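Local coordinates for Slr0280 protein (Synechocystis sp., PDB 5H3K) that is of unknown function, but carries a phosphodiester glycosidase (NAGPA-family) domain and may therefore act on a sugar phosphodiester, at residues 48-53 / 69-74; 65-70 / 142-147; 78-83 / 125-130. One frame throughout, in Å; residues are numbered along the deposited sequence.

Interaction 1. Residues 48-53 / 69-74; sequences DFIQQG and QWQEGG
The side chains of Phe49 and Trp70 lie alongside each other and point the same way, flanking a classic beta bulge at which Ile50 and Gln51 both face Gln69. Their rings meet obliquely, planes 37° apart, with CE3 of Trp70 at the edge of the Phe49 ring, 3.6 Å from its CE1. NE2 of Gln52 lies at the Phe49 ring edge, in its plane; Tyr124 meets Phe49 edge-to-face, Arg117 makes a cation-pi contact with Trp70, and the indole edge is tied in its own plane by NE1 to Glu72 OE1 at 3.1 Å, on that oxygen's anti lone pair. An alanine at Trp70 would probably leave Phe49 and Arg117 less firmly held, since the ring packing, the cation-pi contact and the bond to Glu72 all go with the indole. Two backbone bonds define the bulge: Ile50 N to Gln69 O at 2.8 Å, nearly along the C=O axis, and Gln69 N to Gln51 O at 2.9 Å, in the carbonyl plane. The extended side chains of Gln51 and Gln69 run alongside each other without bonding; Gln69 NE2 is held by Thr78 and by Leu137 O. Ile50 reaches over the backbone, its CD1 lying 3.4 Å from Gln71 N.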
loop_
_atom_site.group_PDB
_atom_site.type_symbol
_atom_site.label_atom_id
_atom_site.label_comp_id
_atom_site.label_asym_id
_atom_site.label_seq_id
_atom_site.Cartn_x
_atom_site.Cartn_y
_atom_site.Cartn_z
ATOM N N ASP A 48 -10.418 -13.857 20.608
ATOM C CA ASP A 48 -9.000 -14.224 20.599
ATOM C C ASP A 48 -8.213 -13.587 21.755
ATOM O O ASP A 48 -7.194 -14.123 22.206
ATOM C CB ASP A 48 -8.364 -13.836 19.262
ATOM C CG ASP A 48 -9.122 -14.394 18.070
ATOM O OD1 ASP A 48 -8.742 -15.475 17.568
ATOM O OD2 ASP A 48 -10.099 -13.747 17.633
ATOM N N PHE A 49 -8.703 -12.454 22.243
ATOM C CA PHE A 49 -7.947 -11.642 23.181
ATOM C C PHE A 49 -8.789 -11.247 24.383
ATOM O O PHE A 49 -9.987 -11.006 24.248
ATOM C CB PHE A 49 -7.480 -10.371 22.479
ATOM C CG PHE A 49 -6.426 -10.600 21.437
ATOM C CD1 PHE A 49 -5.380 -11.481 21.669
ATOM C CD2 PHE A 49 -6.478 -9.924 20.226
ATOM C CE1 PHE A 49 -4.390 -11.686 20.712
ATOM C CE2 PHE A 49 -5.497 -10.122 19.256
ATOM C CZ PHE A 49 -4.453 -11.005 19.501
ATOM N N ILE A 50 -8.157 -11.167 25.551
ATOM C CA ILE A 50 -8.817 -10.625 26.737
ATOM C C ILE A 50 -8.804 -9.104 26.675
ATOM O O ILE A 50 -9.788 -8.453 27.024
ATOM C CB ILE A 50 -8.149 -11.104 28.035
ATOM C CG1 ILE A 50 -8.131 -12.631 28.070
ATOM C CG2 ILE A 50 -8.900 -10.561 29.250
ATOM C CD1 ILE A 50 -6.953 -13.223 28.792
ATOM N N GLN A 51 -7.676 -8.547 26.236
ATOM C CA GLN A 51 -7.578 -7.127 25.920
ATOM C C GLN A 51 -6.809 -6.955 24.619
ATOM O O GLN A 51 -6.018 -7.814 24.244
ATOM C CB GLN A 51 -6.849 -6.369 27.026
ATOM C CG GLN A 51 -7.648 -6.178 28.294
ATOM C CD GLN A 51 -6.974 -5.223 29.244
ATOM O OE1 GLN A 51 -6.906 -4.021 28.987
ATOM N NE2 GLN A 51 -6.456 -5.751 30.345
ATOM N N GLN A 52 -7.021 -5.831 23.948
ATOM C CA GLN A 52 -6.328 -5.571 22.689
ATOM C C GLN A 52 -6.394 -4.099 22.331
ATOM O O GLN A 52 -7.281 -3.374 22.800
ATOM C CB GLN A 52 -6.948 -6.401 21.564
ATOM C CG GLN A 52 -8.407 -6.087 21.323
ATOM C CD GLN A 52 -9.059 -7.078 20.396
ATOM O OE1 GLN A 52 -9.906 -7.870 20.810
ATOM N NE2 GLN A 52 -8.671 -7.045 19.131
ATOM N N GLY A 53 -5.457 -3.659 21.495
ATOM C CA GLY A 53 -5.436 -2.275 21.059
ATOM C C GLY A 53 -4.514 -2.035 19.877
ATOM O O GLY A 53 -3.861 -2.960 19.379
ATOM N N GLN A 69 -3.535 -9.350 24.357
ATOM C CA GLN A 69 -3.160 -10.160 25.504
ATOM C C GLN A 69 -4.138 -11.309 25.656
ATOM O O GLN A 69 -5.340 -11.143 25.437
ATOM C CB GLN A 69 -3.112 -9.314 26.785
ATOM C CG GLN A 69 -1.878 -8.438 26.890
ATOM C CD GLN A 69 -1.860 -7.585 28.149
ATOM O OE1 GLN A 69 -2.907 -7.165 28.648
ATOM N NE2 GLN A 69 -0.664 -7.326 28.669
ATOM N N TRP A 70 -3.613 -12.477 26.015
ATOM C CA TRP A 70 -4.447 -13.659 26.171
ATOM C C TRP A 70 -3.946 -14.561 27.293
ATOM O O TRP A 70 -2.867 -14.344 27.848
ATOM C CB TRP A 70 -4.529 -14.446 24.857
ATOM C CG TRP A 70 -3.219 -15.027 24.412
ATOM C CD1 TRP A 70 -2.756 -16.286 24.655
ATOM C CD2 TRP A 70 -2.209 -14.368 23.640
ATOM N NE1 TRP A 70 -1.519 -16.456 24.077
ATOM C CE2 TRP A 70 -1.156 -15.289 23.456
ATOM C CE3 TRP A 70 -2.083 -13.083 23.100
ATOM C CZ2 TRP A 70 0.003 -14.971 22.740
ATOM C CZ3 TRP A 70 -0.929 -12.769 22.389
ATOM C CH2 TRP A 70 0.095 -13.708 22.218
ATOM N N GLN A 71 -4.745 -15.579 27.611
ATOM C CA GLN A 71 -4.420 -16.550 28.649
ATOM C C GLN A 71 -3.817 -17.814 28.058
ATOM O O GLN A 71 -4.394 -18.427 27.158
ATOM C CB GLN A 71 -5.688 -16.930 29.413
ATOM C CG GLN A 71 -5.959 -16.115 30.655
ATOM C CD GLN A 71 -6.304 -17.002 31.837
ATOM O OE1 GLN A 71 -5.420 -17.411 32.591
ATOM N NE2 GLN A 71 -7.589 -17.327 31.989
ATOM N N GLU A 72 -2.663 -18.218 28.570
ATOM C CA GLU A 72 -2.028 -19.438 28.096
ATOM C C GLU A 72 -1.243 -20.101 29.227
ATOM O O GLU A 72 -0.238 -19.561 29.699
ATOM C CB GLU A 72 -1.120 -19.146 26.893
ATOM C CG GLU A 72 -0.705 -20.382 26.118
ATOM C CD GLU A 72 0.283 -20.089 25.000
ATOM O OE1 GLU A 72 0.225 -18.986 24.407
ATOM O OE2 GLU A 72 1.124 -20.971 24.716
ATOM N N GLY A 73 -1.709 -21.271 29.661
ATOM C CA GLY A 73 -1.073 -21.984 30.754
ATOM C C GLY A 73 -1.202 -21.213 32.055
ATOM O O GLY A 73 -0.230 -21.061 32.804
ATOM N N GLY A 74 -2.407 -20.710 32.312
ATOM C CA GLY A 74 -2.679 -19.930 33.506
ATOM C C GLY A 74 -1.965 -18.588 33.592
ATOM O O GLY A 74 -2.033 -17.916 34.625
#

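Interaction 2. Residues 65-70 / 142-147; sequences VAWGQW and NTLVMP
One hydrogen bond joins strand 61-72 to the residue just ahead of strand 143-145; the strand segments run at 78°, 8.0 Å apart at closest approach. Its donor is NE1 of Trp67 and its acceptor the backbone O of Asn142, at 3.0 Å and an angle of 154°. The oxygen lies near the indole plane, whereas the N-H reaches the carbonyl from above its own plane, 52° out of it, so the bond is orthodox on the ring side and oblique on the acceptor side. Leu144 N is also close to NE1, but both are donors and no bond forms.

The apolar part is a CH-pi contact. CB of Leu144 stands 3.6 Å from the centroid of the five-membered ring of Trp67, almost exactly on the ring normal. With CG of Leu144 anti to its backbone N, CD2 lies 3.9 Å from Trp67 CB, while CD1 packs against Gln69 NE2. Trp67 takes the crowded chi1 position, and its indole is fixed by contact over one face and a bond at the edge. Leu80 touches both Trp67 and Leu144. Strand 143-145, paired with 55-58, thus crosses 61-72 steeply: face-on leucine-tryptophan packing between strands of one bent or branched sheet.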
loop_
_atom_site.group_PDB
_atom_site.type_symbol
_atom_site.label_atom_id
_atom_site.label_comp_id
_atom_site.label_asym_id
_atom_site.label_seq_id
_atom_site.Cartn_x
_atom_site.Cartn_y
_atom_site.Cartn_z
ATOM N N VAL A 65 1.011 0.461 16.993
ATOM C CA VAL A 65 1.426 -0.936 17.012
ATOM C C VAL A 65 0.272 -1.788 17.534
ATOM O O VAL A 65 -0.244 -1.530 18.628
ATOM C CB VAL A 65 2.658 -1.172 17.919
ATOM C CG1 VAL A 65 2.972 -2.670 18.006
ATOM C CG2 VAL A 65 3.869 -0.403 17.416
ATOM N N ALA A 66 -0.137 -2.795 16.764
ATOM C CA ALA A 66 -1.200 -3.685 17.219
ATOM C C ALA A 66 -0.692 -4.567 18.360
ATOM O O ALA A 66 0.424 -5.092 18.305
ATOM C CB ALA A 66 -1.706 -4.548 16.064
ATOM N N TRP A 67 -1.508 -4.729 19.395
ATOM C CA TRP A 67 -1.165 -5.632 20.486
ATOM C C TRP A 67 -2.399 -6.387 20.956
ATOM O O TRP A 67 -3.540 -5.956 20.736
ATOM C CB TRP A 67 -0.528 -4.869 21.658
ATOM C CG TRP A 67 -1.455 -3.883 22.252
ATOM C CD1 TRP A 67 -1.617 -2.584 21.878
ATOM C CD2 TRP A 67 -2.373 -4.112 23.330
ATOM N NE1 TRP A 67 -2.583 -1.989 22.653
ATOM C CE2 TRP A 67 -3.060 -2.904 23.554
ATOM C CE3 TRP A 67 -2.678 -5.220 24.127
ATOM C CZ2 TRP A 67 -4.040 -2.774 24.543
ATOM C CZ3 TRP A 67 -3.648 -5.086 25.111
ATOM C CH2 TRP A 67 -4.320 -3.875 25.303
ATOM N N GLY A 68 -2.159 -7.531 21.582
ATOM C CA GLY A 68 -3.223 -8.299 22.200
ATOM C C GLY A 68 -2.679 -9.096 23.371
ATOM O O GLY A 68 -1.500 -9.460 23.391
ATOM N N GLN A 69 -3.535 -9.350 24.357
ATOM C CA GLN A 69 -3.160 -10.160 25.504
ATOM C C GLN A 69 -4.138 -11.309 25.656
ATOM O O GLN A 69 -5.340 -11.143 25.437
ATOM C CB GLN A 69 -3.112 -9.314 26.785
ATOM C CG GLN A 69 -1.878 -8.438 26.890
ATOM C CD GLN A 69 -1.860 -7.585 28.149
ATOM O OE1 GLN A 69 -2.907 -7.165 28.648
ATOM N NE2 GLN A 69 -0.664 -7.326 28.669
ATOM N N TRP A 70 -3.613 -12.477 26.015
ATOM C CA TRP A 70 -4.447 -13.659 26.171
ATOM C C TRP A 70 -3.946 -14.561 27.293
ATOM O O TRP A 70 -2.867 -14.344 27.848
ATOM C CB TRP A 70 -4.529 -14.446 24.857
ATOM C CG TRP A 70 -3.219 -15.027 24.412
ATOM C CD1 TRP A 70 -2.756 -16.286 24.655
ATOM C CD2 TRP A 70 -2.209 -14.368 23.640
ATOM N NE1 TRP A 70 -1.519 -16.456 24.077
ATOM C CE2 TRP A 70 -1.156 -15.289 23.456
ATOM C CE3 TRP A 70 -2.083 -13.083 23.100
ATOM C CZ2 TRP A 70 0.003 -14.971 22.740
ATOM C CZ3 TRP A 70 -0.929 -12.769 22.389
ATOM C CH2 TRP A 70 0.095 -13.708 22.218
ATOM N N ASN A 142 -6.842 1.114 25.150
ATOM C CA ASN A 142 -6.372 0.822 23.807
ATOM C C ASN A 142 -4.839 0.850 23.704
ATOM O O ASN A 142 -4.264 0.461 22.679
ATOM C CB ASN A 142 -7.013 1.805 22.825
ATOM C CG ASN A 142 -6.588 1.566 21.398
ATOM O OD1 ASN A 142 -6.918 0.541 20.803
ATOM N ND2 ASN A 142 -5.858 2.523 20.827
ATOM N N THR A 143 -4.183 1.281 24.781
ATOM C CA THR A 143 -2.740 1.500 24.761
ATOM C C THR A 143 -1.961 0.577 25.708
ATOM O O THR A 143 -2.185 0.582 26.920
ATOM C CB THR A 143 -2.401 2.957 25.113
ATOM O OG1 THR A 143 -3.081 3.835 24.208
ATOM C CG2 THR A 143 -0.898 3.189 25.008
ATOM N N LEU A 144 -1.049 -0.217 25.154
ATOM C CA LEU A 144 -0.183 -1.062 25.971
ATOM C C LEU A 144 1.029 -0.248 26.401
ATOM O O LEU A 144 1.760 0.277 25.558
ATOM C CB LEU A 144 0.273 -2.291 25.183
ATOM C CG LEU A 144 1.279 -3.258 25.831
ATOM C CD1 LEU A 144 0.667 -3.992 27.023
ATOM C CD2 LEU A 144 1.767 -4.265 24.805
ATOM N N VAL A 145 1.259 -0.134 27.705
ATOM C CA VAL A 145 2.386 0.655 28.183
ATOM C C VAL A 145 3.647 -0.195 28.249
ATOM O O VAL A 145 3.714 -1.169 29.004
ATOM C CB VAL A 145 2.092 1.278 29.571
ATOM C CG1 VAL A 145 3.267 2.146 30.023
ATOM C CG2 VAL A 145 0.810 2.094 29.517
ATOM N N MET A 146 4.647 0.168 27.452
ATOM C CA MET A 146 5.886 -0.595 27.405
ATOM C C MET A 146 6.709 -0.345 28.670
ATOM O O MET A 146 6.675 0.748 29.241
ATOM C CB MET A 146 6.694 -0.260 26.146
ATOM C CG MET A 146 5.936 -0.501 24.841
ATOM S SD MET A 146 5.354 -2.208 24.671
ATOM C CE MET A 146 6.916 -3.077 24.680
ATOM N N PRO A 147 7.450 -1.364 29.117
ATOM C CA PRO A 147 8.135 -1.234 30.403
ATOM C C PRO A 147 9.362 -0.341 30.293
ATOM O O PRO A 147 9.930 -0.188 29.209
ATOM C CB PRO A 147 8.552 -2.673 30.720
ATOM C CG PRO A 147 8.734 -3.319 29.368
ATOM C CD PRO A 147 7.729 -2.657 28.458
#

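Interaction 3. Residues 78-83 / 125-130; sequences TGLGDT and LDVTSL
Strands 75-81 and 122-126 run antiparallel here, with Leu80 and Leu125 as a hydrogen-bonded pair and Gly79 and Asp126 as a non-hydrogen-bonded pair whose CA atoms are only 4.2 Å apart. The bond from Leu125 N to Leu80 O is short and nearly straight (2.8 Å, 174°), and Leu80 N returns to Leu125 O; in each the donor sits above the carbonyl plane. Gly79 CA comes within 3.0 Å of Leu125 O in a CA-H...O contact, a spot where a CB would lie close to that same oxygen.

Beyond the pair, the chain leaves the strand in an Asx turn. Asp126, its CG anti to the backbone N (chi1 -175°), turns OD1 back to accept from Thr128 N, met nearly along the C-O axis, and from Thr128 OG1 at 2.7 Å, above the carboxylate plane. Thr128 OG1 in turn accepts from Thr78 N at 2.9 Å, so a side-chain oxygen continues the ladder where a backbone carbonyl would otherwise serve. Val127 N still reaches Thr78 O, nearly along the C=O axis.

The side chains of Val127 and Leu80 cross at about a right angle, CG2 of Val127 lying 4.0 Å from CG of Leu80. CG of Leu125 lies 3.5 Å from CB of Asp82, at the start of helix 82-89, with both methyls close by. The carboxylate of Asp82 is engaged instead by Arg123 and Trp275.

Because Thr128 OG1 gives its proton to Asp126 OD1, its oxygen is probably polarised into a better acceptor for Thr78 N, while the salt bridge of Asp126 OD2 with Arg77 is likely to keep the carboxylate ionised in this buried setting.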
loop_
_atom_site.group_PDB
_atom_site.type_symbol
_atom_site.label_atom_id
_atom_site.label_comp_id
_atom_site.label_asym_id
_atom_site.label_seq_id
_atom_site.Cartn_x
_atom_site.Cartn_y
_atom_site.Cartn_z
ATOM N N THR A 78 1.498 -11.494 26.260
ATOM C CA THR A 78 1.352 -10.277 25.469
ATOM C C THR A 78 1.971 -10.471 24.104
ATOM O O THR A 78 3.129 -10.910 23.986
ATOM C CB THR A 78 2.023 -9.068 26.140
ATOM O OG1 THR A 78 1.509 -8.912 27.468
ATOM C CG2 THR A 78 1.740 -7.791 25.331
ATOM N N GLY A 79 1.197 -10.143 23.071
ATOM C CA GLY A 79 1.653 -10.259 21.700
ATOM C C GLY A 79 1.628 -8.907 21.004
ATOM O O GLY A 79 0.747 -8.096 21.266
ATOM N N LEU A 80 2.605 -8.663 20.132
ATOM C CA LEU A 80 2.667 -7.423 19.358
ATOM C C LEU A 80 2.699 -7.788 17.876
ATOM O O LEU A 80 3.344 -8.764 17.500
ATOM C CB LEU A 80 3.950 -6.655 19.686
ATOM C CG LEU A 80 4.231 -6.340 21.152
ATOM C CD1 LEU A 80 5.445 -5.441 21.254
ATOM C CD2 LEU A 80 3.039 -5.675 21.770
ATOM N N GLY A 81 2.014 -7.014 17.037
ATOM C CA GLY A 81 2.133 -7.200 15.593
ATOM C C GLY A 81 3.590 -7.227 15.172
ATOM O O GLY A 81 4.364 -6.341 15.558
ATOM N N ASP A 82 3.981 -8.249 14.411
ATOM C CA ASP A 82 5.400 -8.476 14.146
ATOM C C ASP A 82 6.101 -7.307 13.465
ATOM O O ASP A 82 7.183 -6.878 13.892
ATOM C CB ASP A 82 5.641 -9.826 13.414
ATOM C CG ASP A 82 5.095 -9.877 11.983
ATOM O OD1 ASP A 82 4.188 -9.100 11.580
ATOM O OD2 ASP A 82 5.591 -10.755 11.240
ATOM N N THR A 83 5.473 -6.768 12.424
ATOM C CA THR A 83 6.082 -5.670 11.688
ATOM C C THR A 83 6.111 -4.423 12.564
ATOM O O THR A 83 6.978 -3.553 12.403
ATOM C CB THR A 83 5.359 -5.417 10.348
ATOM O OG1 THR A 83 3.954 -5.272 10.580
ATOM C CG2 THR A 83 5.571 -6.585 9.403
ATOM N N LEU A 125 3.440 -11.514 17.796
ATOM C CA LEU A 125 4.577 -12.212 18.401
ATOM C C LEU A 125 4.460 -12.171 19.922
ATOM O O LEU A 125 4.280 -11.107 20.507
ATOM C CB LEU A 125 5.917 -11.590 17.960
ATOM C CG LEU A 125 6.259 -11.495 16.464
ATOM C CD1 LEU A 125 7.674 -10.934 16.250
ATOM C CD2 LEU A 125 6.108 -12.833 15.739
ATOM N N ASP A 126 4.552 -13.332 20.564
ATOM C CA ASP A 126 4.460 -13.416 22.026
ATOM C C ASP A 126 5.777 -12.925 22.625
ATOM O O ASP A 126 6.792 -13.634 22.595
ATOM C CB ASP A 126 4.157 -14.866 22.441
ATOM C CG ASP A 126 3.932 -15.026 23.945
ATOM O OD1 ASP A 126 4.513 -14.259 24.740
ATOM O OD2 ASP A 126 3.174 -15.941 24.335
ATOM N N VAL A 127 5.761 -11.703 23.155
ATOM C CA VAL A 127 6.982 -11.072 23.664
ATOM C C VAL A 127 7.096 -11.166 25.188
ATOM O O VAL A 127 7.963 -10.527 25.790
ATOM C CB VAL A 127 7.078 -9.583 23.236
ATOM C CG1 VAL A 127 7.119 -9.466 21.710
ATOM C CG2 VAL A 127 5.917 -8.784 23.816
ATOM N N THR A 128 6.229 -11.976 25.796
ATOM C CA THR A 128 6.155 -12.088 27.259
ATOM C C THR A 128 7.490 -12.469 27.898
ATOM O O THR A 128 7.943 -11.813 28.837
ATOM C CB THR A 128 5.081 -13.107 27.698
ATOM O OG1 THR A 128 3.883 -12.895 26.947
ATOM C CG2 THR A 128 4.768 -12.954 29.179
ATOM N N SER A 129 8.121 -13.520 27.385
ATOM C CA SER A 129 9.400 -13.968 27.932
ATOM C C SER A 129 10.533 -13.022 27.581
ATOM O O SER A 129 11.410 -12.743 28.408
ATOM C CB SER A 129 9.732 -15.373 27.444
ATOM O OG SER A 129 8.906 -16.321 28.094
ATOM N N LEU A 130 10.511 -12.543 26.341
ATOM C CA LEU A 130 11.522 -11.623 25.842
ATOM C C LEU A 130 11.701 -10.440 26.777
ATOM O O LEU A 130 12.821 -10.010 27.047
ATOM C CB LEU A 130 11.106 -11.107 24.463
ATOM C CG LEU A 130 12.091 -10.203 23.728
ATOM C CD1 LEU A 130 13.366 -10.961 23.416
ATOM C CD2 LEU A 130 11.454 -9.687 22.451
#

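All three contacts belong to one mixed sheet near the N-terminal end of the modelled chain, on the same side of the protein's centre. Strand 61-72 serves interactions 1 and 2, whose segments overlap at Gln69 and Trp70 and whose centres are about 11 Å apart; strand 75-81, next in chain and sheet, carries interaction 3, whose centre lies about 12 Å from that of interaction 1 and 9 Å from that of interaction 2. Interaction 1 closes before interaction 3 opens, and 78-83 / 125-130 falls between the two segments of interaction 2. Backbone bonds from Gly79 N to Gly68 O and from Gly81 N to Ala66 O join neighbouring strands, so near and distant sequence build one continuous sheet.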